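Local coordinates for uncharacterized protein (Methanosarcina mazei, PDB 3R6A) that is of unknown function but belongs to the glyoxalase/bleomycin resistance protein/dioxygenase superfamily and forms a two-chain assembly, at residues B[78-83]-B[88-93]; B[102-105]-B[111-114]. All coordinates share one frame; numbering follows the deposited sequence.

Contact 1 (B[78-83]-B[88-93]); sequences KFKTFL and AEIIRG
Leu83 lays its CB and one methyl branch over the methyl of Ala88, with CB of Leu83 3.7 Å from CB of Ala88 and CD2 of Leu83 3.9 Å from that same methyl. The backbone ties the pair as well: N of Ala88 donates to O of Leu83 at 3.0 Å. That bond is somewhat bent, with an N-H...O angle of 151°, and the donor is tilted 32° from the carbonyl plane. One turn back on the helix, Lys80 presents only its aliphatic part, and its CG comes 4.2 Å from CG1 of Ile90, the two side chains crossing at about a right angle. With CG of Lys80 anti to the backbone N and the chain straight as far as CE, the bend at chi4 (-65°) turns NZ to a salt bridge with Glu84. Ile90 also reaches the Leu83 side, its CD1 4.4 Å from CB of Leu83, a looser apolar contact. Val105 packs against both Ala88 and Ile90, while Phe23 of the second subunit packs on Leu83. Only four residues separate the segments, and the Ala88-Leu83 bond spans them: a helix joined by a tight turn to the edge strand of the sheet it packs on, consistent with the mixed α/β fold of the glyoxalase superfamily.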
# COMPACT_ATOMS: atom_id res chain seq x y z
N LYS B 78 8.32 -10.27 -18.02
CA LYS B 78 7.12 -9.90 -18.77
C LYS B 78 6.71 -8.47 -18.44
O LYS B 78 6.36 -7.69 -19.33
CB LYS B 78 5.98 -10.87 -18.45
CG LYS B 78 5.58 -11.76 -19.62
CD LYS B 78 6.74 -12.61 -20.11
CE LYS B 78 7.14 -13.67 -19.11
NZ LYS B 78 8.27 -14.51 -19.60
N PHE B 79 6.75 -8.13 -17.16
CA PHE B 79 6.38 -6.79 -16.72
C PHE B 79 7.40 -5.75 -17.16
O PHE B 79 7.05 -4.63 -17.53
CB PHE B 79 6.23 -6.75 -15.19
CG PHE B 79 4.89 -7.23 -14.71
CD1 PHE B 79 3.79 -6.37 -14.70
CD2 PHE B 79 4.70 -8.55 -14.31
CE1 PHE B 79 2.53 -6.81 -14.31
CE2 PHE B 79 3.44 -9.01 -13.92
CZ PHE B 79 2.36 -8.14 -13.91
N LYS B 80 8.68 -6.12 -17.14
CA LYS B 80 9.74 -5.21 -17.55
C LYS B 80 9.49 -4.75 -18.98
O LYS B 80 9.56 -3.56 -19.28
CB LYS B 80 11.10 -5.90 -17.44
CG LYS B 80 12.28 -5.00 -17.77
CD LYS B 80 13.60 -5.73 -17.48
CE LYS B 80 14.80 -4.86 -17.81
NZ LYS B 80 14.89 -4.56 -19.26
N THR B 81 9.18 -5.71 -19.85
CA THR B 81 8.91 -5.41 -21.25
C THR B 81 7.72 -4.47 -21.39
O THR B 81 7.80 -3.44 -22.03
CB THR B 81 8.63 -6.70 -22.04
OG1 THR B 81 9.77 -7.58 -21.93
CG2 THR B 81 8.38 -6.39 -23.52
N PHE B 82 6.60 -4.84 -20.76
CA PHE B 82 5.40 -4.02 -20.81
C PHE B 82 5.69 -2.61 -20.32
O PHE B 82 5.33 -1.63 -20.97
CB PHE B 82 4.29 -4.63 -19.94
CG PHE B 82 3.06 -3.78 -19.84
CD1 PHE B 82 2.09 -3.81 -20.84
CD2 PHE B 82 2.89 -2.91 -18.76
CE1 PHE B 82 0.96 -2.99 -20.76
CE2 PHE B 82 1.76 -2.09 -18.68
CZ PHE B 82 0.80 -2.13 -19.68
N LEU B 83 6.34 -2.51 -19.17
CA LEU B 83 6.64 -1.22 -18.59
C LEU B 83 7.51 -0.33 -19.48
O LEU B 83 7.22 0.85 -19.66
CB LEU B 83 7.30 -1.42 -17.22
CG LEU B 83 6.33 -1.97 -16.15
CD1 LEU B 83 7.11 -2.53 -14.97
CD2 LEU B 83 5.39 -0.85 -15.69
N ALA B 88 7.45 3.72 -18.76
CA ALA B 88 8.03 3.53 -17.44
C ALA B 88 9.55 3.40 -17.52
O ALA B 88 10.09 2.95 -18.53
CB ALA B 88 7.43 2.30 -16.78
N GLU B 89 10.23 3.78 -16.44
CA GLU B 89 11.68 3.70 -16.37
C GLU B 89 12.09 2.67 -15.32
O GLU B 89 11.65 2.74 -14.17
CB GLU B 89 12.27 5.06 -15.98
CG GLU B 89 11.93 6.20 -16.93
CD GLU B 89 12.86 6.25 -18.13
OE1 GLU B 89 13.01 5.22 -18.83
OE2 GLU B 89 13.46 7.32 -18.37
N ILE B 90 12.93 1.72 -15.71
CA ILE B 90 13.41 0.72 -14.75
C ILE B 90 14.60 1.37 -14.08
O ILE B 90 15.65 1.55 -14.71
CB ILE B 90 13.87 -0.57 -15.46
CG1 ILE B 90 12.78 -1.06 -16.41
CG2 ILE B 90 14.20 -1.64 -14.42
CD1 ILE B 90 11.45 -1.37 -15.75
N ILE B 91 14.46 1.73 -12.80
CA ILE B 91 15.55 2.41 -12.10
C ILE B 91 16.47 1.55 -11.23
O ILE B 91 17.53 2.01 -10.81
CB ILE B 91 15.00 3.59 -11.26
CG1 ILE B 91 14.01 3.08 -10.22
CG2 ILE B 91 14.30 4.60 -12.17
CD1 ILE B 91 13.38 4.18 -9.39
N ARG B 92 16.07 0.30 -10.97
CA ARG B 92 16.88 -0.62 -10.17
C ARG B 92 16.58 -2.05 -10.60
O ARG B 92 15.42 -2.42 -10.72
CB ARG B 92 16.56 -0.53 -8.68
CG ARG B 92 16.98 0.74 -7.99
CD ARG B 92 16.80 0.56 -6.48
NE ARG B 92 17.62 -0.53 -5.96
CZ ARG B 92 18.95 -0.56 -6.00
NH1 ARG B 92 19.62 0.44 -6.54
NH2 ARG B 92 19.61 -1.60 -5.50
N GLY B 93 17.62 -2.84 -10.83
CA GLY B 93 17.42 -4.22 -11.23
C GLY B 93 16.96 -4.40 -12.66
O GLY B 93 17.05 -3.47 -13.47

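Contact 2 (B[102-105]-B[111-114]); sequences NMTV and SVIE
Strands 102-105 and 112-114 run antiparallel, their axes 4.7 Å apart at closest approach and their directions 172° from each other. Val105 and Ile113 form a hydrogen-bonded pair: N of Val105 donates to O of Ile113 at 2.8 Å, and N of Ile113 returns a bond to O of Val105 at 2.9 Å, both close to straight. Thr104 and Glu114 make the adjoining non-hydrogen-bonded pair. CA-H...O contacts supplement these bonds, the shortest from CA of Val112 to O of Val105 at 3.3 Å. Among the side chains, the methyl CG2 of Thr104 meets CG1 of Val112 at 3.6 Å, a diagonal contact in which the two branches pass at a slant. Each methyl stands anti to its own backbone N, which brings the two branches toward each other across the strands. Glu114, extended beyond CG, has its carboxylate near the Asn102 side chain without a bond being assigned there; its polar partners are Arg11 and Thr70, both engaged through OE1. Selenomethionine Met103 and Val105 pack on Leu83 of helix 76-84, which lies against the face of the hairpin that carries these two side chains. Strand 89-97 flanks strand 100-106 on its other edge, Thr104 touching Ile91 and Arg92, while Ile113 packs against Leu12 of the second subunit.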
# COMPACT_ATOMS: atom_id res chain seq x y z
N ASN B 102 14.11 -8.82 -7.81
CA ASN B 102 13.30 -7.61 -7.68
C ASN B 102 13.80 -6.55 -8.65
O ASN B 102 14.88 -6.68 -9.23
CB ASN B 102 13.38 -6.98 -6.28
CG ASN B 102 13.21 -7.98 -5.16
OD1 ASN B 102 12.45 -8.94 -5.26
ND2 ASN B 102 13.91 -7.73 -4.05
N MSE B 103 13.00 -5.50 -8.81
CA MSE B 103 13.35 -4.35 -9.62
C MSE B 103 12.46 -3.21 -9.14
O MSE B 103 11.36 -3.44 -8.63
CB MSE B 103 13.12 -4.60 -11.12
CG MSE B 103 11.68 -4.79 -11.54
SE MSE B 103 11.56 -4.96 -13.48
CE MSE B 103 9.64 -5.12 -13.63
N THR B 104 12.96 -1.99 -9.26
CA THR B 104 12.19 -0.82 -8.84
C THR B 104 11.93 -0.03 -10.10
O THR B 104 12.82 0.15 -10.93
CB THR B 104 12.96 0.01 -7.80
OG1 THR B 104 13.16 -0.79 -6.63
CG2 THR B 104 12.17 1.26 -7.42
N VAL B 105 10.70 0.43 -10.25
CA VAL B 105 10.30 1.12 -11.47
C VAL B 105 9.60 2.44 -11.23
O VAL B 105 8.81 2.57 -10.30
CB VAL B 105 9.33 0.22 -12.27
CG1 VAL B 105 8.87 0.93 -13.54
CG2 VAL B 105 10.00 -1.11 -12.59
N SER B 111 4.81 7.46 -10.10
CA SER B 111 4.77 6.49 -9.02
C SER B 111 5.98 5.57 -9.07
O SER B 111 6.42 5.16 -10.15
CB SER B 111 3.51 5.62 -9.12
OG SER B 111 2.34 6.42 -9.13
N VAL B 112 6.53 5.26 -7.90
CA VAL B 112 7.68 4.36 -7.80
C VAL B 112 7.18 3.06 -7.18
O VAL B 112 6.69 3.04 -6.06
CB VAL B 112 8.78 4.96 -6.91
CG1 VAL B 112 9.92 3.96 -6.75
CG2 VAL B 112 9.30 6.25 -7.54
N ILE B 113 7.31 1.97 -7.93
CA ILE B 113 6.83 0.67 -7.49
C ILE B 113 7.92 -0.39 -7.50
O ILE B 113 8.75 -0.44 -8.42
CB ILE B 113 5.69 0.18 -8.41
CG1 ILE B 113 4.54 1.19 -8.40
CG2 ILE B 113 5.24 -1.22 -7.98
CD1 ILE B 113 3.81 1.31 -7.07
N GLU B 114 7.92 -1.23 -6.47
CA GLU B 114 8.89 -2.32 -6.41
C GLU B 114 8.19 -3.57 -6.91
O GLU B 114 7.13 -3.94 -6.40
CB GLU B 114 9.37 -2.55 -4.97
CG GLU B 114 10.24 -3.79 -4.84
CD GLU B 114 10.57 -4.12 -3.41
OE1 GLU B 114 9.68 -3.98 -2.54
OE2 GLU B 114 11.72 -4.54 -3.14

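In the fold
Contact 1 lies toward the outside of the chain, its centre about 16 Å from the chain centre, whereas contact 2 sits at about 9 Å; both are partly buried and both touch the second subunit. They share one sheet: strand 89-97, at its edge within this chain, joins strand 100-106 through N of Ile91 to O of Thr104 at 3.0 Å and N of Thr104 to O of Arg92 at 2.9 Å, probable hydrogen bonds at a classic bulge. Their chemistry differs accordingly. Helix-to-strand packing in 78-83/88-93 depends mainly on apolar side chains plus one backbone bond, while 102-105/111-114 is organised by reciprocal strand-to-strand bonding.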